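Local coordinates for protein adenylyl-sulfate kinase 1, chloroplastic (Arabidopsis thaliana, PDB 3UIE) that phosphorylates adenosine 5'-phosphosulfate at the expense of ATP, making the activated sulfate 3'-phosphoadenylyl sulfate in the chloroplast, at residues A[26-31]-A[123-128]; A[57-62]-A[98-103]; A[110-115]-A[164-169]. All blocks are in the same frame, centred on the assembly; numbering follows the deposited sequence.

Contact 1: A[26-31]-A[123-128]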
# COMPACT_ATOMS: atom_id res chain seq x y z
N CYS A 26 -3.62 -7.44 -9.56
CA CYS A 26 -5.06 -7.57 -9.36
C CYS A 26 -5.35 -7.55 -7.88
O CYS A 26 -4.43 -7.58 -7.07
CB CYS A 26 -5.59 -8.86 -10.01
SG CYS A 26 -4.75 -10.38 -9.48
N VAL A 27 -6.63 -7.48 -7.53
CA VAL A 27 -7.04 -7.52 -6.13
C VAL A 27 -7.93 -8.74 -5.94
O VAL A 27 -8.94 -8.87 -6.63
CB VAL A 27 -7.86 -6.28 -5.77
CG1 VAL A 27 -8.34 -6.38 -4.33
CG2 VAL A 27 -7.02 -5.00 -6.00
N ILE A 28 -7.56 -9.62 -5.01
CA ILE A 28 -8.40 -10.76 -4.64
C ILE A 28 -9.02 -10.37 -3.31
O ILE A 28 -8.36 -10.36 -2.28
CB ILE A 28 -7.58 -12.06 -4.46
CG1 ILE A 28 -6.64 -12.30 -5.64
CG2 ILE A 28 -8.49 -13.26 -4.23
CD1 ILE A 28 -7.27 -12.19 -6.99
N TRP A 29 -10.30 -10.02 -3.35
CA TRP A 29 -10.98 -9.49 -2.17
C TRP A 29 -11.73 -10.60 -1.45
O TRP A 29 -12.79 -11.04 -1.92
CB TRP A 29 -11.92 -8.33 -2.56
CG TRP A 29 -12.44 -7.63 -1.35
CD1 TRP A 29 -13.44 -8.06 -0.52
CD2 TRP A 29 -11.92 -6.44 -0.77
NE1 TRP A 29 -13.59 -7.19 0.53
CE2 TRP A 29 -12.67 -6.19 0.40
CE3 TRP A 29 -10.90 -5.54 -1.13
CZ2 TRP A 29 -12.44 -5.08 1.21
CZ3 TRP A 29 -10.67 -4.44 -0.32
CH2 TRP A 29 -11.44 -4.22 0.84
N VAL A 30 -11.18 -11.06 -0.32
CA VAL A 30 -11.78 -12.17 0.44
C VAL A 30 -12.61 -11.65 1.61
O VAL A 30 -12.08 -11.04 2.55
CB VAL A 30 -10.68 -13.12 0.98
CG1 VAL A 30 -11.33 -14.36 1.61
CG2 VAL A 30 -9.73 -13.53 -0.12
N THR A 31 -13.92 -11.88 1.53
CA THR A 31 -14.87 -11.40 2.53
C THR A 31 -15.64 -12.55 3.20
O THR A 31 -15.83 -13.61 2.62
CB THR A 31 -15.84 -10.38 1.89
OG1 THR A 31 -16.79 -9.92 2.86
CG2 THR A 31 -16.61 -11.02 0.72
N ASP A 123 -10.13 -6.58 -12.77
CA ASP A 123 -9.00 -6.53 -11.83
C ASP A 123 -9.39 -6.77 -10.37
O ASP A 123 -8.53 -6.78 -9.50
CB ASP A 123 -8.24 -5.20 -11.94
CG ASP A 123 -7.48 -5.05 -13.24
OD1 ASP A 123 -7.37 -6.04 -13.99
OD2 ASP A 123 -6.98 -3.94 -13.49
N PHE A 124 -10.69 -6.93 -10.11
CA PHE A 124 -11.18 -7.12 -8.75
C PHE A 124 -11.94 -8.44 -8.68
O PHE A 124 -12.97 -8.60 -9.32
CB PHE A 124 -12.09 -5.95 -8.37
CG PHE A 124 -12.55 -5.96 -6.94
CD1 PHE A 124 -11.82 -5.29 -5.98
CD2 PHE A 124 -13.72 -6.62 -6.57
CE1 PHE A 124 -12.24 -5.25 -4.67
CE2 PHE A 124 -14.14 -6.59 -5.25
CZ PHE A 124 -13.39 -5.90 -4.30
N VAL A 125 -11.40 -9.38 -7.92
CA VAL A 125 -11.99 -10.71 -7.82
C VAL A 125 -12.54 -10.89 -6.43
O VAL A 125 -11.79 -11.09 -5.48
CB VAL A 125 -10.93 -11.79 -8.08
CG1 VAL A 125 -11.58 -13.20 -8.04
CG2 VAL A 125 -10.23 -11.53 -9.42
N GLU A 126 -13.86 -10.81 -6.31
CA GLU A 126 -14.50 -10.91 -5.00
C GLU A 126 -14.70 -12.37 -4.64
O GLU A 126 -15.35 -13.12 -5.36
CB GLU A 126 -15.84 -10.17 -5.03
CG GLU A 126 -16.48 -9.95 -3.67
CD GLU A 126 -17.67 -9.02 -3.75
OE1 GLU A 126 -18.16 -8.79 -4.88
OE2 GLU A 126 -18.11 -8.51 -2.70
N VAL A 127 -14.14 -12.77 -3.50
CA VAL A 127 -14.15 -14.15 -3.05
C VAL A 127 -14.94 -14.25 -1.75
O VAL A 127 -14.57 -13.64 -0.76
CB VAL A 127 -12.70 -14.66 -2.84
CG1 VAL A 127 -12.70 -16.08 -2.29
CG2 VAL A 127 -11.92 -14.57 -4.14
N PHE A 128 -16.06 -14.99 -1.78
CA PHE A 128 -16.94 -15.08 -0.61
C PHE A 128 -16.66 -16.38 0.13
O PHE A 128 -16.79 -17.47 -0.44
CB PHE A 128 -18.41 -15.05 -1.07
CG PHE A 128 -19.42 -15.14 0.06
CD1 PHE A 128 -19.16 -14.62 1.32
CD2 PHE A 128 -20.65 -15.77 -0.16
CE1 PHE A 128 -20.11 -14.70 2.33
CE2 PHE A 128 -21.59 -15.86 0.86
CZ PHE A 128 -21.32 -15.33 2.11
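Two neighbouring parallel strands from the middle of the P-loop kinase sheet meet here, 26-31, which runs into the ATP-binding loop, and 124-128. Five backbone hydrogen bonds join them in parallel register. The shortest runs from Val127 N to Trp29 O (2.7 Å), nearly straight at N-H but arriving above the carbonyl plane. On the face of Val27, Trp29 and Phe124, Phe124 has CG anti to its backbone N (chi1 -174°), so the ring leans over the partner strand. Phe124 CZ presses on Trp29 CB at 3.3 Å, while Phe124 CD1 lies 4.0 Å from Val27 CG1. The Phe124 ring is tilted 27° from the five-membered ring of Trp29 and displaced, so that they hardly stack. An alanine in place of Phe124 would lose the ring's contacts with Val27 and Trp29 and would probably loosen the seat of the indole. On the other face, beta-branched residues suit extended backbone: Ile28 CD1 lies against Val125 CB (3.8 Å), and Ile28 CG2 meets Val127 CG2 obliquely at 3.7 Å. Trp29 NE1 donates to Ser106, the probable phosphoserine site, and Glu126 pairs with Arg112 and Arg116. The chemistry thus implies an apolar, backbone-bonded centre whose few buried polar ends are matched by specific partners.

Contact 2: A[57-62]-A[98-103]. With ADX (adenosine-5'-phosphosulfate), chain D.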
# COMPACT_ATOMS: atom_id res chain seq x y z
N TYR A 57 0.76 -10.36 -2.12
CA TYR A 57 0.91 -9.73 -0.81
C TYR A 57 -0.45 -9.67 -0.14
O TYR A 57 -1.42 -9.24 -0.75
CB TYR A 57 1.50 -8.33 -0.94
CG TYR A 57 1.93 -7.84 0.42
CD1 TYR A 57 3.08 -8.35 1.03
CD2 TYR A 57 1.17 -6.92 1.12
CE1 TYR A 57 3.46 -7.92 2.30
CE2 TYR A 57 1.53 -6.50 2.38
CZ TYR A 57 2.68 -6.99 2.96
OH TYR A 57 3.03 -6.57 4.22
N ILE A 58 -0.52 -10.08 1.12
CA ILE A 58 -1.79 -10.15 1.85
C ILE A 58 -2.02 -8.92 2.70
O ILE A 58 -1.18 -8.57 3.53
CB ILE A 58 -1.84 -11.40 2.77
CG1 ILE A 58 -1.72 -12.68 1.94
CG2 ILE A 58 -3.14 -11.43 3.60
CD1 ILE A 58 -1.57 -13.94 2.80
N LEU A 59 -3.14 -8.24 2.48
CA LEU A 59 -3.60 -7.19 3.38
C LEU A 59 -4.68 -7.77 4.28
O LEU A 59 -5.84 -7.86 3.89
CB LEU A 59 -4.19 -6.02 2.58
CG LEU A 59 -3.25 -5.33 1.59
CD1 LEU A 59 -3.98 -4.22 0.83
CD2 LEU A 59 -2.02 -4.79 2.33
N ASP A 60 -4.31 -8.14 5.49
CA ASP A 60 -5.25 -8.75 6.41
C ASP A 60 -5.82 -7.72 7.37
O ASP A 60 -5.08 -6.91 7.96
CB ASP A 60 -4.58 -9.88 7.18
CG ASP A 60 -5.57 -10.66 8.03
OD1 ASP A 60 -6.24 -11.55 7.48
OD2 ASP A 60 -5.67 -10.37 9.23
N GLY A 61 -7.14 -7.74 7.53
CA GLY A 61 -7.81 -6.77 8.37
C GLY A 61 -7.17 -6.61 9.73
O GLY A 61 -6.92 -5.50 10.18
N ASP A 62 -6.89 -7.73 10.39
CA ASP A 62 -6.26 -7.64 11.70
C ASP A 62 -4.90 -6.92 11.62
O ASP A 62 -4.65 -5.95 12.35
CB ASP A 62 -6.11 -9.03 12.33
CG ASP A 62 -5.72 -8.97 13.80
OD1 ASP A 62 -6.22 -8.08 14.52
OD2 ASP A 62 -4.89 -9.81 14.23
N ILE A 98 1.30 -6.50 -8.44
CA ILE A 98 1.21 -7.52 -7.41
C ILE A 98 -0.19 -8.14 -7.38
O ILE A 98 -1.17 -7.45 -7.64
CB ILE A 98 1.46 -6.88 -6.02
CG1 ILE A 98 2.81 -6.17 -6.00
CG2 ILE A 98 1.34 -7.91 -4.92
CD1 ILE A 98 3.96 -7.08 -6.20
N ILE A 99 -0.28 -9.44 -7.08
CA ILE A 99 -1.55 -10.08 -6.79
C ILE A 99 -1.84 -9.80 -5.33
O ILE A 99 -1.25 -10.40 -4.43
CB ILE A 99 -1.49 -11.60 -7.06
CG1 ILE A 99 -1.22 -11.84 -8.55
CG2 ILE A 99 -2.81 -12.30 -6.63
CD1 ILE A 99 -0.68 -13.22 -8.89
N CYS A 100 -2.73 -8.84 -5.10
CA CYS A 100 -2.99 -8.37 -3.74
C CYS A 100 -4.20 -9.09 -3.16
O CYS A 100 -5.29 -9.00 -3.71
CB CYS A 100 -3.24 -6.86 -3.75
SG CYS A 100 -3.42 -6.16 -2.10
N ILE A 101 -3.99 -9.81 -2.05
CA ILE A 101 -5.07 -10.56 -1.43
C ILE A 101 -5.55 -9.81 -0.19
O ILE A 101 -4.80 -9.65 0.76
CB ILE A 101 -4.58 -11.95 -0.99
CG1 ILE A 101 -3.98 -12.70 -2.19
CG2 ILE A 101 -5.74 -12.75 -0.33
CD1 ILE A 101 -3.13 -13.90 -1.78
N ALA A 102 -6.77 -9.30 -0.24
CA ALA A 102 -7.31 -8.57 0.90
C ALA A 102 -8.23 -9.49 1.68
O ALA A 102 -9.16 -10.06 1.13
CB ALA A 102 -8.05 -7.32 0.44
N SER A 103 -7.96 -9.65 2.97
CA SER A 103 -8.72 -10.57 3.82
C SER A 103 -9.31 -9.82 5.00
O SER A 103 -8.65 -9.67 6.01
CB SER A 103 -7.80 -11.69 4.31
OG SER A 103 -8.41 -12.50 5.31
SB ADX D . -13.99 -5.08 9.20
O1B ADX D . -13.63 -3.72 9.51
O2B ADX D . -15.44 -5.24 9.43
O3B ADX D . -13.70 -5.41 7.79
PA ADX D . -11.74 -6.49 10.04
O1A ADX D . -10.87 -5.32 9.67
O2A ADX D . -11.52 -7.69 9.13
O3A ADX D . -13.27 -6.05 10.11
O5' ADX D . -11.38 -6.88 11.52
C5' ADX D . -11.84 -8.08 12.05
C4' ADX D . -11.08 -8.62 13.15
O4' ADX D . -11.18 -7.74 14.26
C3' ADX D . -11.67 -9.92 13.55
O3' ADX D . -10.68 -10.90 13.48
C2' ADX D . -12.01 -9.81 14.91
O2' ADX D . -11.12 -10.63 15.59
C1' ADX D . -11.73 -8.42 15.35
N9 ADX D . -12.89 -7.79 15.92
C8 ADX D . -12.92 -7.06 17.06
N7 ADX D . -14.15 -6.56 17.22
C5 ADX D . -14.91 -6.96 16.18
C6 ADX D . -16.26 -6.77 15.82
N6 ADX D . -17.11 -5.96 16.64
N1 ADX D . -16.74 -7.34 14.69
C2 ADX D . -15.94 -8.09 13.91
N3 ADX D . -14.64 -8.29 14.23
C4 ADX D . -14.11 -7.75 15.35
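Ile58 and Ile101 stand side by side and point the same way from adjacent parallel strands, Ile58 CG1 lying 4.2 Å from Ile101 CB. Both carry CG1 anti to the carbonyl carbon, and their branched shape suits the face of the sheet that packs on helix 38-51. The opposite face holds Tyr57, Leu59 and Cys100. Here Leu59 reaches out with CD1 to touch Cys100 SG at 3.6 Å, the small thiol fitting close to the strand beneath helix 76-95. The Tyr57 ring, with CG anti to its backbone N (chi1 -167°), swings away from strand 99-103, so that Tyr57 CB alone meets Ile98 CG2 (4.0 Å). Its ring edge receives Leu59 CD2 in plane, its ring meets that of Phe93, and its OH is hydrogen-bonded to Asp95 of the second subunit. At the C-terminal end, Asp60 OD1 lies 3.2 Å from Ser103 OG and is hydrogen-bonded to Ser39 OG of the ATP site. Its other oxygen, OD2, makes a weak N-cap bond with Asp62 N. The backbone ladder ends with Gly61 N donating to Ser103 O (2.9 Å), nearly straight at N-H but above the carbonyl plane. Gly61 CA lies 3.6 Å from O1A, a phosphate oxygen of adenosine-5'-phosphosulfate, and a CB would collide with the neighbouring O2A. A parallel strand pair running into a substrate pocket at its C-terminal ends is typical of the P-loop kinase fold.

Contact 3: A[110-115]-A[164-169]; sequences TDRDAC and EPPLNC
Hydrogen bonding carries most of this contact, and Arg112 supplies the direct bonds. Arg112 meets Glu164 O end-on, with NH2 at 2.8 Å and NH1 at 3.0 Å, so one carbonyl oxygen accepts two bonds. Both are bent at N-H (148° and 138°), as two donors sharing one acceptor must be. The oxygen lies close to the guanidinium plane, and both nitrogens lie in the carbonyl plane. A bend at chi3 (-53°) helps bring the head to the loop, and arginine suits the place because its three nitrogens can serve several acceptors: NH1 also donates to Ser106 O, and NE forms a salt bridge with Glu126. By water, Thr110 N donates to a molecule 3.0 Å away, which donates to Glu164 OE1 at 2.7 Å; that oxygen also accepts directly from Arg109 N, so it meets two successive helix-start amides. By van der Waals contact, Pro166 crosses the arginine at about a right angle, Pro166 CG 3.5 Å from Arg112 NH2. The Pro166 nitrogen has no hydrogen to give, so its closeness to NH2 is packing. Helix 109-117 is thereby tied to the loop before strand 171-173, while Arg112 also rests on Trp29 and Thr31 of strand 26-31, and Pro166 on Glu126 and Phe128 of strand 124-129.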
# COMPACT_ATOMS: atom_id res chain seq x y z
N THR A 110 -22.16 -2.11 0.08
CA THR A 110 -21.87 -0.82 -0.54
C THR A 110 -20.38 -0.49 -0.47
O THR A 110 -19.82 0.10 -1.41
CB THR A 110 -22.69 0.33 0.11
OG1 THR A 110 -22.48 1.55 -0.61
CG2 THR A 110 -22.29 0.53 1.58
N ASP A 111 -19.73 -0.85 0.63
CA ASP A 111 -18.31 -0.54 0.78
C ASP A 111 -17.42 -1.46 -0.04
O ASP A 111 -16.45 -1.00 -0.64
CB ASP A 111 -17.90 -0.53 2.25
CG ASP A 111 -18.62 0.52 3.04
OD1 ASP A 111 -18.69 1.68 2.56
OD2 ASP A 111 -19.15 0.20 4.12
N ARG A 112 -17.74 -2.76 -0.09
CA ARG A 112 -17.00 -3.64 -0.99
C ARG A 112 -17.21 -3.24 -2.45
O ARG A 112 -16.28 -3.30 -3.25
CB ARG A 112 -17.37 -5.12 -0.81
CG ARG A 112 -17.12 -5.67 0.58
CD ARG A 112 -17.25 -7.21 0.56
NE ARG A 112 -18.53 -7.64 -0.03
CZ ARG A 112 -19.64 -7.85 0.67
NH1 ARG A 112 -19.64 -7.70 1.99
NH2 ARG A 112 -20.75 -8.22 0.04
N ASP A 113 -18.43 -2.85 -2.82
CA ASP A 113 -18.69 -2.44 -4.20
C ASP A 113 -17.89 -1.20 -4.59
O ASP A 113 -17.46 -1.06 -5.74
CB ASP A 113 -20.19 -2.20 -4.45
CG ASP A 113 -21.02 -3.47 -4.31
OD1 ASP A 113 -20.44 -4.59 -4.30
OD2 ASP A 113 -22.25 -3.35 -4.22
N ALA A 114 -17.68 -0.30 -3.63
CA ALA A 114 -16.89 0.89 -3.91
C ALA A 114 -15.42 0.53 -4.16
O ALA A 114 -14.76 1.14 -4.99
CB ALA A 114 -17.02 1.91 -2.78
N CYS A 115 -14.92 -0.48 -3.46
CA CYS A 115 -13.55 -0.94 -3.70
C CYS A 115 -13.44 -1.51 -5.11
O CYS A 115 -12.45 -1.29 -5.81
CB CYS A 115 -13.13 -2.01 -2.69
SG CYS A 115 -13.01 -1.38 -1.02
N GLU A 164 -23.45 -8.47 5.09
CA GLU A 164 -24.16 -8.47 3.81
C GLU A 164 -23.39 -9.27 2.76
O GLU A 164 -22.39 -8.80 2.23
CB GLU A 164 -24.38 -7.03 3.34
CG GLU A 164 -25.16 -6.20 4.37
CD GLU A 164 -25.32 -4.74 3.97
OE1 GLU A 164 -24.47 -4.23 3.21
OE2 GLU A 164 -26.29 -4.10 4.43
N PRO A 165 -23.85 -10.50 2.46
CA PRO A 165 -23.10 -11.30 1.48
C PRO A 165 -23.08 -10.68 0.08
O PRO A 165 -23.99 -9.94 -0.29
CB PRO A 165 -23.86 -12.63 1.47
CG PRO A 165 -25.23 -12.28 1.90
CD PRO A 165 -25.05 -11.21 2.94
N PRO A 166 -22.04 -10.98 -0.69
CA PRO A 166 -21.96 -10.50 -2.07
C PRO A 166 -23.09 -11.09 -2.89
O PRO A 166 -23.46 -12.24 -2.68
CB PRO A 166 -20.62 -11.06 -2.56
CG PRO A 166 -19.83 -11.31 -1.32
CD PRO A 166 -20.84 -11.74 -0.29
N LEU A 167 -23.63 -10.31 -3.80
CA LEU A 167 -24.75 -10.74 -4.64
C LEU A 167 -24.25 -11.35 -5.94
O LEU A 167 -24.95 -12.11 -6.58
CB LEU A 167 -25.67 -9.56 -4.95
CG LEU A 167 -26.25 -8.87 -3.72
CD1 LEU A 167 -27.19 -7.75 -4.14
CD2 LEU A 167 -26.96 -9.87 -2.84
N ASN A 168 -23.03 -11.00 -6.33
CA ASN A 168 -22.53 -11.45 -7.62
C ASN A 168 -21.02 -11.62 -7.63
O ASN A 168 -20.33 -11.02 -8.45
CB ASN A 168 -22.94 -10.47 -8.71
CG ASN A 168 -22.89 -11.09 -10.09
OD1 ASN A 168 -23.03 -12.30 -10.23
ND2 ASN A 168 -22.66 -10.26 -11.11
N CYS A 169 -20.51 -12.43 -6.71
CA CYS A 169 -19.05 -12.50 -6.58
C CYS A 169 -18.49 -13.46 -7.61
O CYS A 169 -19.22 -14.31 -8.15
CB CYS A 169 -18.65 -12.91 -5.17
SG CYS A 169 -19.23 -14.52 -4.69
O HOH W 1 -24.36 -1.81 2.04

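Overall arrangement
Contacts 1 and 2 belong to one parallel sheet, with strands 99-103 and 26-31 side by side; the centres of the two contacts are 10 Å apart. The join is backbone: Val30 N lies 2.7 Å from Ala102 O, probably hydrogen-bonded. Contact 3, also 10 Å from contact 1 between centres, is fastened to it by the salt bridge of Glu126 OE2 with Arg112 NE (2.8 Å). Contacts 2 and 3 do not touch; their nearest atoms are about 8 Å apart. The three relate to the active site in different ways: contact 2 reaches adenosine-5'-phosphosulfate itself, whereas Trp29 of contact 1 and Arg112 of contact 3 both converge on Ser106, the probable phosphoserine residue.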